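Local coordinates for putative alpha-galactosidase/melibiase (Bacteroides fragilis, PDB 4OGZ), which probably hydrolyses terminal, non-reducing alpha-D-galactose residues from alpha-galactosides, as a member of glycosyl hydrolase family 27, at residues A[21-24]-A[25-29]; A[234-237]-A[238-242]; A[366-369]-A[370-373]; A[461-464]-A[465-468]. One frame throughout, in Å; residues are numbered along the deposited sequence. Where two conformers were deposited one is given.

Interaction 1. Residues A[21-24]-A[25-29]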
ATOM      1  N   VAL A  21      12.223  -0.415  -7.619  1.00 17.26           N
ATOM      2  CA  VAL A  21      10.985  -0.075  -8.281  1.00 20.35           C
ATOM      3  C   VAL A  21      10.939  -0.772  -9.627  1.00 16.85           C
ATOM      4  O   VAL A  21      11.965  -0.936 -10.284  1.00 19.58           O
ATOM      5  CB  VAL A  21      10.831   1.444  -8.460  1.00 20.03           C
ATOM      6  CG1 VAL A  21      10.916   2.118  -7.126  1.00 21.96           C
ATOM      7  CG2 VAL A  21      11.907   1.993  -9.373  1.00 19.20           C
ATOM      8  N   GLY A  22       9.763  -1.250 -10.012  1.00 15.57           N
ATOM      9  CA  GLY A  22       9.592  -1.920 -11.283  1.00 16.20           C
ATOM     10  C   GLY A  22       8.600  -1.167 -12.149  1.00 20.04           C
ATOM     11  O   GLY A  22       7.704  -0.464 -11.639  1.00 13.68           O
ATOM     12  N   ASN A  23       8.790  -1.286 -13.453  1.00 16.74           N
ATOM     13  CA  ASN A  23       7.912  -0.705 -14.434  1.00 17.75           C
ATOM     14  C   ASN A  23       7.991  -1.506 -15.709  1.00 19.31           C
ATOM     15  O   ASN A  23       9.071  -2.072 -16.013  1.00 16.99           O
ATOM     16  CB  ASN A  23       8.326   0.760 -14.686  1.00 19.59           C
ATOM     17  CG  ASN A  23       7.215   1.589 -15.319  1.00 19.33           C
ATOM     18  OD1 ASN A  23       6.084   1.528 -14.898  1.00 21.41           O
ATOM     19  ND2 ASN A  23       7.560   2.377 -16.345  1.00 18.93           N
ATOM     20  N   TYR A  24       6.904  -1.567 -16.475  1.00 17.50           N
ATOM     21  CA  TYR A  24       6.969  -2.189 -17.784  1.00 17.45           C
ATOM     22  C   TYR A  24       7.787  -1.356 -18.791  1.00 20.35           C
ATOM     23  O   TYR A  24       7.754  -0.108 -18.791  1.00 19.76           O
ATOM     24  CB  TYR A  24       5.617  -2.395 -18.430  1.00 16.52           C
ATOM     25  CG  TYR A  24       4.589  -3.200 -17.645  1.00 17.71           C
ATOM     26  CD1 TYR A  24       4.968  -4.266 -16.833  1.00 17.10           C
ATOM     27  CD2 TYR A  24       3.215  -2.917 -17.776  1.00 16.41           C
ATOM     28  CE1 TYR A  24       4.047  -4.997 -16.139  1.00 20.22           C
ATOM     29  CE2 TYR A  24       2.270  -3.655 -17.092  1.00 15.73           C
ATOM     30  CZ  TYR A  24       2.692  -4.671 -16.242  1.00 16.80           C
ATOM     31  OH  TYR A  24       1.829  -5.472 -15.581  1.00 17.24           O
ATOM     32  N   PRO A  25       8.487  -2.047 -19.682  1.00 18.70           N
ATOM     33  CA  PRO A  25       9.225  -1.331 -20.732  1.00 20.58           C
ATOM     34  C   PRO A  25       8.362  -0.507 -21.633  1.00 18.84           C
ATOM     35  O   PRO A  25       7.219  -0.876 -21.895  1.00 18.89           O
ATOM     36  CB  PRO A  25       9.856  -2.442 -21.576  1.00 20.70           C
ATOM     37  CG  PRO A  25       9.267  -3.725 -21.101  1.00 21.78           C
ATOM     38  CD  PRO A  25       8.706  -3.505 -19.729  1.00 19.80           C
ATOM     39  N   ALA A  26       8.939   0.598 -22.105  1.00 18.05           N
ATOM     40  CA  ALA A  26       8.309   1.459 -23.070  1.00 17.99           C
ATOM     41  C   ALA A  26       6.996   2.052 -22.525  1.00 19.32           C
ATOM     42  O   ALA A  26       6.183   2.467 -23.302  1.00 18.99           O
ATOM     43  CB  ALA A  26       8.038   0.725 -24.361  1.00 18.97           C
ATOM     44  N   THR A  27       6.835   2.115 -21.199  1.00 17.75           N
ATOM     45  CA  THR A  27       5.704   2.822 -20.591  1.00 18.38           C
ATOM     46  C   THR A  27       6.214   4.041 -19.817  1.00 16.53           C
ATOM     47  O   THR A  27       7.394   4.092 -19.387  1.00 14.97           O
ATOM     48  CB  THR A  27       4.887   1.883 -19.692  1.00 17.35           C
ATOM     49  OG1 THR A  27       5.660   1.505 -18.543  1.00 18.15           O
ATOM     50  CG2 THR A  27       4.462   0.663 -20.488  1.00 17.30           C
ATOM     51  N   PRO A  28       5.337   5.048 -19.618  1.00 15.52           N
ATOM     52  CA  PRO A  28       5.702   6.155 -18.782  1.00 12.91           C
ATOM     53  C   PRO A  28       6.257   5.684 -17.451  1.00 11.85           C
ATOM     54  O   PRO A  28       5.731   4.721 -16.874  1.00 10.74           O
ATOM     55  CB  PRO A  28       4.341   6.921 -18.614  1.00 14.97           C
ATOM     56  CG  PRO A  28       3.673   6.701 -19.939  1.00 15.25           C
ATOM     57  CD  PRO A  28       4.056   5.289 -20.320  1.00 17.44           C
ATOM     58  N   PHE A  29       7.301   6.389 -16.980  1.00 13.12           N
ATOM     59  CA  PHE A  29       7.968   6.174 -15.694  1.00 13.86           C
ATOM     60  C   PHE A  29       7.936   7.442 -14.858  1.00 13.58           C
ATOM     61  O   PHE A  29       8.283   8.525 -15.348  1.00 12.63           O
ATOM     62  CB  PHE A  29       9.427   5.851 -15.884  1.00 13.77           C
ATOM     63  CG  PHE A  29      10.174   5.459 -14.601  1.00 16.03           C
ATOM     64  CD1 PHE A  29      10.712   6.415 -13.744  1.00 15.77           C
ATOM     65  CD2 PHE A  29      10.384   4.109 -14.297  1.00 15.37           C
ATOM     66  CE1 PHE A  29      11.414   6.024 -12.595  1.00 17.45           C
ATOM     67  CE2 PHE A  29      11.047   3.722 -13.151  1.00 14.92           C
ATOM     68  CZ  PHE A  29      11.537   4.673 -12.281  1.00 15.82           C
TER
HETATM   69  O   HOH W   1       9.675   2.627 -18.716  1.00 17.83           O

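Interaction 2. Residues A[234-237]-A[238-242]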
ATOM      1  N   ARG A 234     -13.321 -13.249 -16.186  1.00 17.82           N
ATOM      2  CA  ARG A 234     -13.621 -11.831 -16.167  1.00 16.59           C
ATOM      3  C   ARG A 234     -12.429 -10.988 -15.743  1.00 15.56           C
ATOM      4  O   ARG A 234     -12.190  -9.945 -16.297  1.00 15.61           O
ATOM      5  CB  ARG A 234     -14.820 -11.531 -15.255  1.00 17.32           C
ATOM      6  CG  ARG A 234     -16.123 -12.056 -15.806  1.00 19.16           C
ATOM      7  CD  ARG A 234     -17.334 -11.505 -15.056  1.00 19.41           C
ATOM      8  NE  ARG A 234     -18.556 -12.083 -15.600  1.00 20.58           N
ATOM      9  CZ  ARG A 234     -19.776 -11.559 -15.501  1.00 18.94           C
ATOM     10  NH1 ARG A 234     -19.991 -10.419 -14.858  1.00 17.80           N
ATOM     11  NH2 ARG A 234     -20.789 -12.197 -16.071  1.00 20.47           N
ATOM     12  N   TYR A 235     -11.677 -11.459 -14.768  1.00 15.50           N
ATOM     13  CA  TYR A 235     -10.480 -10.784 -14.348  1.00 14.40           C
ATOM     14  C   TYR A 235      -9.437 -10.855 -15.475  1.00 15.77           C
ATOM     15  O   TYR A 235      -8.758  -9.883 -15.770  1.00 15.33           O
ATOM     16  CB  TYR A 235     -10.000 -11.353 -12.984  1.00 13.68           C
ATOM     17  CG  TYR A 235     -10.737 -10.674 -11.818  1.00 13.31           C
ATOM     18  CD1 TYR A 235     -10.495  -9.353 -11.491  1.00 12.70           C
ATOM     19  CD2 TYR A 235     -11.750 -11.322 -11.134  1.00 13.64           C
ATOM     20  CE1 TYR A 235     -11.223  -8.713 -10.461  1.00 12.25           C
ATOM     21  CE2 TYR A 235     -12.461 -10.701 -10.122  1.00 13.87           C
ATOM     22  CZ  TYR A 235     -12.193  -9.388  -9.799  1.00 13.07           C
ATOM     23  OH  TYR A 235     -12.911  -8.764  -8.769  1.00 13.08           O
ATOM     24  N   GLU A 236      -9.353 -11.994 -16.139  1.00 18.64           N
ATOM     25  CA  GLU A 236      -8.366 -12.154 -17.233  1.00 20.56           C
ATOM     26  C   GLU A 236      -8.649 -11.190 -18.393  1.00 20.32           C
ATOM     27  O   GLU A 236      -7.727 -10.651 -18.994  1.00 18.44           O
ATOM     28  CB  GLU A 236      -8.334 -13.601 -17.711  1.00 25.06           C
ATOM     29  CG  GLU A 236      -7.197 -13.860 -18.687  1.00 33.22           C
ATOM     30  CD  GLU A 236      -7.270 -15.204 -19.373  1.00 44.31           C
ATOM     31  OE1 GLU A 236      -7.894 -16.133 -18.812  1.00 55.94           O
ATOM     32  OE2 GLU A 236      -6.697 -15.324 -20.488  1.00 73.19           O
ATOM     33  N   LYS A 237      -9.925 -10.992 -18.714  1.00 20.95           N
ATOM     34  CA  LYS A 237     -10.301 -10.035 -19.752  1.00 23.43           C
ATOM     35  C   LYS A 237      -9.753  -8.662 -19.427  1.00 19.71           C
ATOM     36  O   LYS A 237      -9.140  -8.009 -20.279  1.00 17.20           O
ATOM     37  CB  LYS A 237     -11.830  -9.972 -19.941  1.00 33.08           C
ATOM     38  CG  LYS A 237     -12.329 -10.729 -21.161  1.00 44.56           C
ATOM     39  CD  LYS A 237     -13.733 -11.346 -21.002  1.00 63.21           C
ATOM     40  CE  LYS A 237     -14.879 -10.345 -20.816  1.00 71.64           C
ATOM     41  NZ  LYS A 237     -15.431  -9.766 -22.078  1.00 77.18           N
HETATM   42  N   MSE A 238      -9.991  -8.196 -18.204  1.00 18.05           N
HETATM   43  CA  MSE A 238      -9.535  -6.853 -17.829  1.00 16.62           C
HETATM   44  C   MSE A 238      -8.033  -6.777 -17.682  1.00 17.94           C
HETATM   45  O   MSE A 238      -7.445  -5.746 -17.991  1.00 19.63           O
HETATM   46  CB  MSE A 238     -10.204  -6.415 -16.531  1.00 15.80           C
HETATM   47  CG  MSE A 238      -9.799  -5.010 -16.091  1.00 14.09           C
HETATM   48 SE   MSE A 238     -10.046  -3.646 -17.500  0.75 14.36          SE
HETATM   49  CE  MSE A 238     -11.742  -2.879 -16.874  1.00 13.60           C
ATOM     50  N   GLY A 239      -7.404  -7.862 -17.223  1.00 17.51           N
ATOM     51  CA  GLY A 239      -5.965  -7.890 -17.055  1.00 15.99           C
ATOM     52  C   GLY A 239      -5.253  -7.778 -18.385  1.00 20.05           C
ATOM     53  O   GLY A 239      -4.287  -7.008 -18.531  1.00 22.45           O
ATOM     54  N   ARG A 240      -5.735  -8.530 -19.366  1.00 20.36           N
ATOM     55  CA  ARG A 240      -5.214  -8.426 -20.733  1.00 23.70           C
ATOM     56  C   ARG A 240      -5.495  -7.038 -21.362  1.00 20.74           C
ATOM     57  O   ARG A 240      -4.627  -6.474 -22.044  1.00 19.18           O
ATOM     58  CB  ARG A 240      -5.768  -9.556 -21.620  1.00 29.13           C
ATOM     59  CG  ARG A 240      -5.076 -10.901 -21.401  1.00 42.91           C
ATOM     60  CD  ARG A 240      -5.460 -12.018 -22.357  1.00 51.10           C
ATOM     61  NE  ARG A 240      -6.826 -12.519 -22.149  1.00 65.96           N
ATOM     62  CZ  ARG A 240      -7.919 -12.102 -22.804  1.00 62.23           C
ATOM     63  NH1 ARG A 240      -7.854 -11.157 -23.740  1.00 54.37           N
ATOM     64  NH2 ARG A 240      -9.109 -12.637 -22.520  1.00 52.35           N
ATOM     65  N   ALA A 241      -6.690  -6.494 -21.139  1.00 17.50           N
ATOM     66  CA  ALA A 241      -7.013  -5.147 -21.625  1.00 16.83           C
ATOM     67  C   ALA A 241      -6.056  -4.091 -21.036  1.00 17.34           C
ATOM     68  O   ALA A 241      -5.521  -3.243 -21.775  1.00 17.87           O
ATOM     69  CB  ALA A 241      -8.457  -4.769 -21.314  1.00 17.18           C
ATOM     70  N   LEU A 242      -5.808  -4.142 -19.732  1.00 16.26           N
ATOM     71  CA  LEU A 242      -4.825  -3.233 -19.136  1.00 16.38           C
ATOM     72  C   LEU A 242      -3.411  -3.356 -19.759  1.00 19.09           C
ATOM     73  O   LEU A 242      -2.779  -2.362 -20.072  1.00 21.71           O
ATOM     74  CB  LEU A 242      -4.728  -3.448 -17.627  1.00 16.45           C
ATOM     75  CG  LEU A 242      -5.997  -3.071 -16.818  1.00 15.91           C
ATOM     76  CD1 LEU A 242      -5.747  -3.392 -15.360  1.00 16.72           C
ATOM     77  CD2 LEU A 242      -6.391  -1.639 -16.970  1.00 16.73           C
TER

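Interaction 3. Residues A[366-369]-A[370-373]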
ATOM      1  N   GLN A 366      -5.989  16.098   7.689  1.00 28.67           N
ATOM      2  CA  GLN A 366      -5.937  16.539   9.065  1.00 32.15           C
ATOM      3  C   GLN A 366      -5.840  15.344   9.965  1.00 31.82           C
ATOM      4  O   GLN A 366      -6.732  14.496   9.971  1.00 53.33           O
ATOM      5  CB  GLN A 366      -7.197  17.323   9.382  1.00 45.59           C
ATOM      6  CG  GLN A 366      -7.544  17.456  10.863  1.00 66.31           C
ATOM      7  CD  GLN A 366      -8.553  18.565  11.105  1.00 77.00           C
ATOM      8  OE1 GLN A 366      -9.737  18.378  10.841  1.00 78.37           O
ATOM      9  NE2 GLN A 366      -8.091  19.735  11.569  1.00 79.31           N
HETATM   10  N   MSE A 367      -4.743  15.255  10.701  1.00 27.67           N
HETATM   11  CA  MSE A 367      -4.453  14.091  11.524  1.00 25.04           C
HETATM   12  C   MSE A 367      -3.992  14.486  12.879  1.00 26.08           C
HETATM   13  O   MSE A 367      -3.276  15.466  13.039  1.00 25.13           O
HETATM   14  CB  MSE A 367      -3.331  13.323  10.805  1.00 23.17           C
HETATM   15  CG  MSE A 367      -3.935  12.381   9.793  1.00 22.19           C
HETATM   16 SE   MSE A 367      -2.557  11.276   8.939  0.75 23.30          SE
HETATM   17  CE  MSE A 367      -1.635  12.720   7.979  1.00 22.61           C
ATOM     18  N   ASN A 368      -4.362  13.722  13.893  1.00 29.52           N
ATOM     19  CA  ASN A 368      -3.806  14.000  15.220  1.00 33.68           C
ATOM     20  C   ASN A 368      -2.428  13.344  15.354  1.00 33.43           C
ATOM     21  O   ASN A 368      -2.064  12.491  14.548  1.00 29.63           O
ATOM     22  CB  ASN A 368      -4.771  13.595  16.342  1.00 35.06           C
ATOM     23  CG  ASN A 368      -5.130  12.121  16.326  1.00 36.10           C
ATOM     24  OD1 ASN A 368      -4.296  11.276  16.051  1.00 32.20           O
ATOM     25  ND2 ASN A 368      -6.385  11.808  16.654  1.00 31.18           N
ATOM     26  N   ASP A 369      -1.671  13.772  16.354  1.00 34.27           N
ATOM     27  CA  ASP A 369      -0.305  13.294  16.552  1.00 36.70           C
ATOM     28  C   ASP A 369      -0.234  11.793  16.728  1.00 31.52           C
ATOM     29  O   ASP A 369       0.715  11.173  16.253  1.00 28.22           O
ATOM     30  CB  ASP A 369       0.323  13.941  17.796  1.00 44.82           C
ATOM     31  CG  ASP A 369       0.413  15.454  17.693  1.00 46.86           C
ATOM     32  OD1 ASP A 369       0.384  16.003  16.562  1.00 51.63           O
ATOM     33  OD2 ASP A 369       0.526  16.091  18.755  1.00 44.30           O
ATOM     34  N   SER A 370      -1.209  11.227  17.444  1.00 31.29           N
ATOM     35  CA  SER A 370      -1.276   9.789  17.686  1.00 31.28           C
ATOM     36  C   SER A 370      -1.409   9.029  16.362  1.00 31.90           C
ATOM     37  O   SER A 370      -0.724   8.031  16.164  1.00 25.47           O
ATOM     38  CB  SER A 370      -2.389   9.445  18.672  1.00 39.54           C
ATOM     39  OG  SER A 370      -3.626   9.897  18.204  1.00 47.81           O
ATOM     40  N   THR A 371      -2.221   9.527  15.435  1.00 27.36           N
ATOM     41  CA  THR A 371      -2.308   8.929  14.098  1.00 27.22           C
ATOM     42  C   THR A 371      -1.006   9.097  13.302  1.00 23.29           C
ATOM     43  O   THR A 371      -0.505   8.147  12.670  1.00 20.60           O
ATOM     44  CB  THR A 371      -3.448   9.557  13.294  1.00 29.13           C
ATOM     45  OG1 THR A 371      -4.697   9.279  13.939  1.00 32.49           O
ATOM     46  CG2 THR A 371      -3.476   9.011  11.867  1.00 31.49           C
ATOM     47  N   LEU A 372      -0.466  10.312  13.320  1.00 23.09           N
ATOM     48  CA  LEU A 372       0.821  10.588  12.661  1.00 26.66           C
ATOM     49  C   LEU A 372       1.955   9.724  13.201  1.00 23.17           C
ATOM     50  O   LEU A 372       2.840   9.292  12.470  1.00 23.82           O
ATOM     51  CB  LEU A 372       1.193  12.051  12.849  1.00 27.47           C
ATOM     52  CG  LEU A 372       0.427  13.102  12.054  1.00 27.57           C
ATOM     53  CD1 LEU A 372       0.745  14.484  12.632  1.00 28.52           C
ATOM     54  CD2 LEU A 372       0.756  13.011  10.568  1.00 28.42           C
ATOM     55  N   GLN A 373       1.917   9.482  14.495  1.00 24.00           N
ATOM     56  CA  GLN A 373       2.893   8.656  15.161  1.00 26.21           C
ATOM     57  C   GLN A 373       2.874   7.245  14.609  1.00 26.68           C
ATOM     58  O   GLN A 373       3.851   6.538  14.746  1.00 20.92           O
ATOM     59  CB  GLN A 373       2.598   8.557  16.647  1.00 29.07           C
ATOM     60  CG  GLN A 373       3.625   7.815  17.483  1.00 39.36           C
ATOM     61  CD  GLN A 373       4.928   8.579  17.661  1.00 49.35           C
ATOM     62  OE1 GLN A 373       5.010   9.781  17.399  1.00 50.70           O
ATOM     63  NE2 GLN A 373       5.959   7.879  18.126  1.00 55.63           N
TER
HETATM   64  O   HOH W   2      -6.221  11.496  13.136  1.00 24.63           O

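Interaction 4. Residues A[461-464]-A[465-468]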
ATOM      1  N   LYS A 461       6.135  -8.097  27.735  1.00 29.37           N
ATOM      2  CA  LYS A 461       4.875  -7.815  28.400  1.00 30.41           C
ATOM      3  C   LYS A 461       4.037  -6.951  27.492  1.00 29.71           C
ATOM      4  O   LYS A 461       4.473  -5.868  27.064  1.00 33.66           O
ATOM      5  CB  LYS A 461       5.121  -7.115  29.727  1.00 37.54           C
ATOM      6  CG  LYS A 461       5.615  -8.060  30.801  1.00 41.84           C
ATOM      7  CD  LYS A 461       6.620  -7.399  31.720  1.00 44.70           C
ATOM      8  CE  LYS A 461       7.095  -8.390  32.767  1.00 55.28           C
ATOM      9  NZ  LYS A 461       8.401  -7.984  33.354  1.00 59.66           N
ATOM     10  N   LEU A 462       2.833  -7.422  27.186  1.00 25.06           N
ATOM     11  CA  LEU A 462       1.984  -6.728  26.255  1.00 24.74           C
ATOM     12  C   LEU A 462       0.752  -6.266  26.970  1.00 25.79           C
ATOM     13  O   LEU A 462       0.082  -7.060  27.621  1.00 27.52           O
ATOM     14  CB  LEU A 462       1.602  -7.646  25.080  1.00 24.87           C
ATOM     15  CG  LEU A 462       2.755  -8.178  24.236  1.00 24.02           C
ATOM     16  CD1 LEU A 462       2.220  -9.112  23.162  1.00 24.61           C
ATOM     17  CD2 LEU A 462       3.531  -7.033  23.601  1.00 24.94           C
ATOM     18  N   ALA A 463       0.432  -4.977  26.834  1.00 27.94           N
ATOM     19  CA  ALA A 463      -0.857  -4.485  27.267  1.00 29.01           C
ATOM     20  C   ALA A 463      -1.949  -4.981  26.299  1.00 28.11           C
ATOM     21  O   ALA A 463      -1.663  -5.415  25.179  1.00 29.31           O
ATOM     22  CB  ALA A 463      -0.838  -2.956  27.360  1.00 31.51           C
ATOM     23  N   PRO A 464      -3.208  -4.923  26.722  1.00 28.03           N
ATOM     24  CA  PRO A 464      -4.293  -5.283  25.839  1.00 27.75           C
ATOM     25  C   PRO A 464      -4.146  -4.665  24.456  1.00 26.08           C
ATOM     26  O   PRO A 464      -3.955  -3.461  24.350  1.00 28.53           O
ATOM     27  CB  PRO A 464      -5.518  -4.691  26.545  1.00 28.66           C
ATOM     28  CG  PRO A 464      -5.161  -4.801  27.971  1.00 33.74           C
ATOM     29  CD  PRO A 464      -3.700  -4.469  28.034  1.00 32.01           C
ATOM     30  N   GLY A 465      -4.211  -5.490  23.412  1.00 23.63           N
ATOM     31  CA  GLY A 465      -4.244  -4.984  22.055  1.00 23.35           C
ATOM     32  C   GLY A 465      -2.904  -4.507  21.525  1.00 23.74           C
ATOM     33  O   GLY A 465      -2.837  -4.020  20.369  1.00 23.82           O
ATOM     34  N   GLU A 466      -1.842  -4.672  22.332  1.00 22.31           N
ATOM     35  CA  GLU A 466      -0.553  -4.097  22.022  1.00 21.31           C
ATOM     36  C   GLU A 466       0.219  -5.065  21.123  1.00 21.98           C
ATOM     37  O   GLU A 466       0.114  -6.295  21.247  1.00 19.53           O
ATOM     38  CB  GLU A 466       0.268  -3.796  23.278  1.00 22.67           C
ATOM     39  CG  GLU A 466       1.614  -3.121  22.991  1.00 23.35           C
ATOM     40  CD  GLU A 466       2.465  -2.827  24.224  1.00 27.31           C
ATOM     41  OE1 GLU A 466       2.104  -3.199  25.374  1.00 28.35           O
ATOM     42  OE2 GLU A 466       3.534  -2.228  24.029  1.00 29.68           O
ATOM     43  N   CYS A 467       0.968  -4.490  20.203  1.00 22.17           N
ATOM     44  CA  CYS A 467       1.914  -5.238  19.434  1.00 22.51           C
ATOM     45  C   CYS A 467       3.263  -4.641  19.734  1.00 24.65           C
ATOM     46  O   CYS A 467       3.378  -3.440  19.818  1.00 24.49           O
ATOM     47  CB  CYS A 467       1.601  -5.132  17.944  1.00 23.84           C
ATOM     48  SG  CYS A 467       2.633  -6.238  16.929  1.00 29.59           S
ATOM     49  N   LYS A 468       4.286  -5.470  19.931  1.00 22.04           N
ATOM     50  CA  LYS A 468       5.643  -4.985  19.966  0.50 21.79           C
ATOM     51  C   LYS A 468       6.365  -5.576  18.757  1.00 22.35           C
ATOM     52  O   LYS A 468       6.135  -6.749  18.393  1.00 22.35           O
ATOM     53  CB  LYS A 468       6.327  -5.351  21.288  0.50 24.21           C
ATOM     54  CG  LYS A 468       5.928  -4.441  22.446  0.50 26.20           C
ATOM     55  CD  LYS A 468       6.724  -4.725  23.722  0.50 27.96           C
ATOM     56  CE  LYS A 468       6.837  -3.536  24.662  0.50 29.65           C
ATOM     57  NZ  LYS A 468       5.669  -3.464  25.583  0.50 29.18           N
TER

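Interaction 1. Residues A[21-24]-A[25-29]
Tyr24 and Thr27 face each other as the ends of a type II beta turn, where the chain leaves strand 20-23 and swings round to enter strand 28-36. Pro25 and Ala26 take the two corners, and Ala26 has the positive phi (61°) that this turn gives its third residue. The backbone bond that closes the turn, from Thr27 N to Tyr24 O, is weak at 3.4 Å. A shorter one comes from the side chain: Thr27 OG1 donates to the same Tyr24 O at 2.7 Å, tilted from the carbonyl plane. With chi1 at 68°, OG1 lies between Thr27's own N and carbonyl carbon, which aims the hydroxyl back across the turn while CG2 packs 3.9 Å from Tyr24 CB. The turn belongs to the Ig-like domain, in which strands 20-23 and 28-36 fall in two different sheets; it carries the chain from one to the other. Asn23 fills the inside of the bend. Its ND2 donates to Pro28 O at 3.0 Å, coming from above that carbonyl plane, and to a water 3.2 Å away that in turn reaches Thr27 O. Phe29 stands beside this amide with its ring edge, CD2 lying 3.9 Å from Asn23 ND2, and further round the same edge CZ meets Val21 CG2 at 4.0 Å. Ile90 of strand 82-92 touches both Val21 and Phe29. From the barrel domain, Ser248 OG, in the chain after helix 228-244, hydrogen-bonds to Thr27 OG1 and Tyr24 N.

Interaction 2. Residues A[234-237]-A[238-242]
Glu236 and Arg240 stand one helical turn apart on helix 228-244, joined by their backbones and again by their charged ends. Arg240 N donates to Glu236 O at 2.9 Å and nearly straight. The helical pattern continues around it, Gly239 N binding Tyr235 O at 2.8 Å and Ala241 N binding Lys237 O at 3.0 Å. Farther out, Arg240 NE meets Glu236 OE2 at 3.3 Å in a salt bridge. This is a long single-point bond: NE reaches the anti side of the oxygen from 31° outside the carboxylate plane, and the two flat groups stand at 90° to each other. The glutamate chain runs extended to get there, CG anti to the backbone N, whereas the arginine bends at chi3 (-70°) and folds back along the helix. One guanidinium face thereby lies over Glu236 O and Lys237 CA, and Arg240 NH2 comes within 4.0 Å of Lys237 CG. Arg240 is exposed, and the lysine ammonium turns aside to a salt bridge with Glu202, its NZ staying 7.0 Å from Arg240 NH2. The packed part of the contact is made by Tyr235, the selenomethionine Met238, Gly239 and Ala241, all buried. Tyr235 and Met238 reach inward. The helix is the crossover of a beta-alpha-beta unit of the TIM barrel: Met238 packs on Leu217 and Tyr219 of strand 216-220 and on Phe251 of strand 250-254, Tyr235 OH bonds to Tyr219 O, and Ala241 lies against Ala206 of helix 202-211.

Interaction 3. Residues A[366-369]-A[370-373]
Asn368 OD1 accepts three hydrogen bonds at the start of helix 369-375. The shortest comes from Ser370 OG at 2.6 Å, Thr371 N follows at 2.8 Å, and Thr371 OG1 completes the set at 2.9 Å. Their directions differ: Thr371 N lies almost in line with the C=O bond (175°), whereas the two hydroxyls come in well out of the amide plane, Ser370 OG over one face and Thr371 OG1 over the other. Asn368 is the N-cap, and the bond to Thr371 N is the capping bond that satisfies an N-H of the first turn. Its chi1 of 59° places CG between the backbone N and the carbonyl carbon, which curls the amide over the helix end. Three donors and the helix dipole would be expected to polarise this carbonyl. A water joins the cap to the first turn, accepting from Asn368 N and donating to Thr371 OG1. The helical bonding itself begins with Leu372 N to Asn368 O at 3.0 Å, followed by Gln373 N to Asp369 O at 2.7 Å. On the apolar side the selenomethionine Met367, just ahead of the cap, crosses Thr371 and Leu372 at about a right angle; its CE touches Leu372 CD2 at 3.5 Å and its SE lies 3.8 Å from Thr371 CG2. The contact lies at the surface of the TIM-barrel domain, after barrel strand 358-360: Met367 rests on Asn129 and Met131, just beyond helix 116-128, and also on Asn362, which Thr371 touches as well.

Interaction 4. Residues A[461-464]-A[465-468]
A type II beta turn from Ala463 to Glu466 joins strands 458-462 and 467-472 in the C-terminal beta-sandwich domain, and its two flanks are drawn together by Glu466 and Lys468. Glu466 N donates to Ala463 O at 2.9 Å, closing the turn. Pro464 and Gly465 occupy the corners; Gly465 has phi 77°, a value that favours glycine, and a CB there would collide with Pro464 O. The side chain of Glu466 then reaches back over the same gap. With CG anti to the backbone N (chi1 -177°) and the rest of the chain extended, OE1 offers its anti lone pair to Ala463 N, a nearly straight bond of 2.8 Å. The two residues are bonded in both directions, once through the backbone and once through the carboxylate. The strands that leave this turn part into different sheets, 458-462 pairing with 425-429 and 467-472 lying between 413-419 and 442-444, so side chains bridge the opening between them. In one of its two conformers Lys468 bends at its last torsion, putting NZ 2.9 Å from Glu466 OE2, a salt bridge from above the carboxylate plane. There the same NZ donates to Lys461 O at 3.1 Å, nearly in line with that carbonyl. Along their aliphatic parts Leu462 and Lys468 slide past each other in opposite directions, Leu462 CD2 lying 3.7 Å from Lys468 CG. Gly465 O bonds to Ser346 OG of helix 341-353, setting the turn against the barrel domain.

Overall arrangement
From the N terminus the four contacts follow in series; none nests in or crosses another, and each closes only a local bend or helical turn. Interaction 1 turns the chain between the two sheets of the Ig-like domain. Interaction 2 lies in the barrel helix 228-244, its nearest atoms about 6 Å from interaction 1, and Ser248 at the exit of that helix bonds back to the first turn. Interaction 3 opens helix 369-375 after the last barrel strand, across the chain's centre from both. Interaction 4, its centre 20 Å from that of interaction 3, turns between sheets of the C-terminal sandwich and touches barrel helix 341-353.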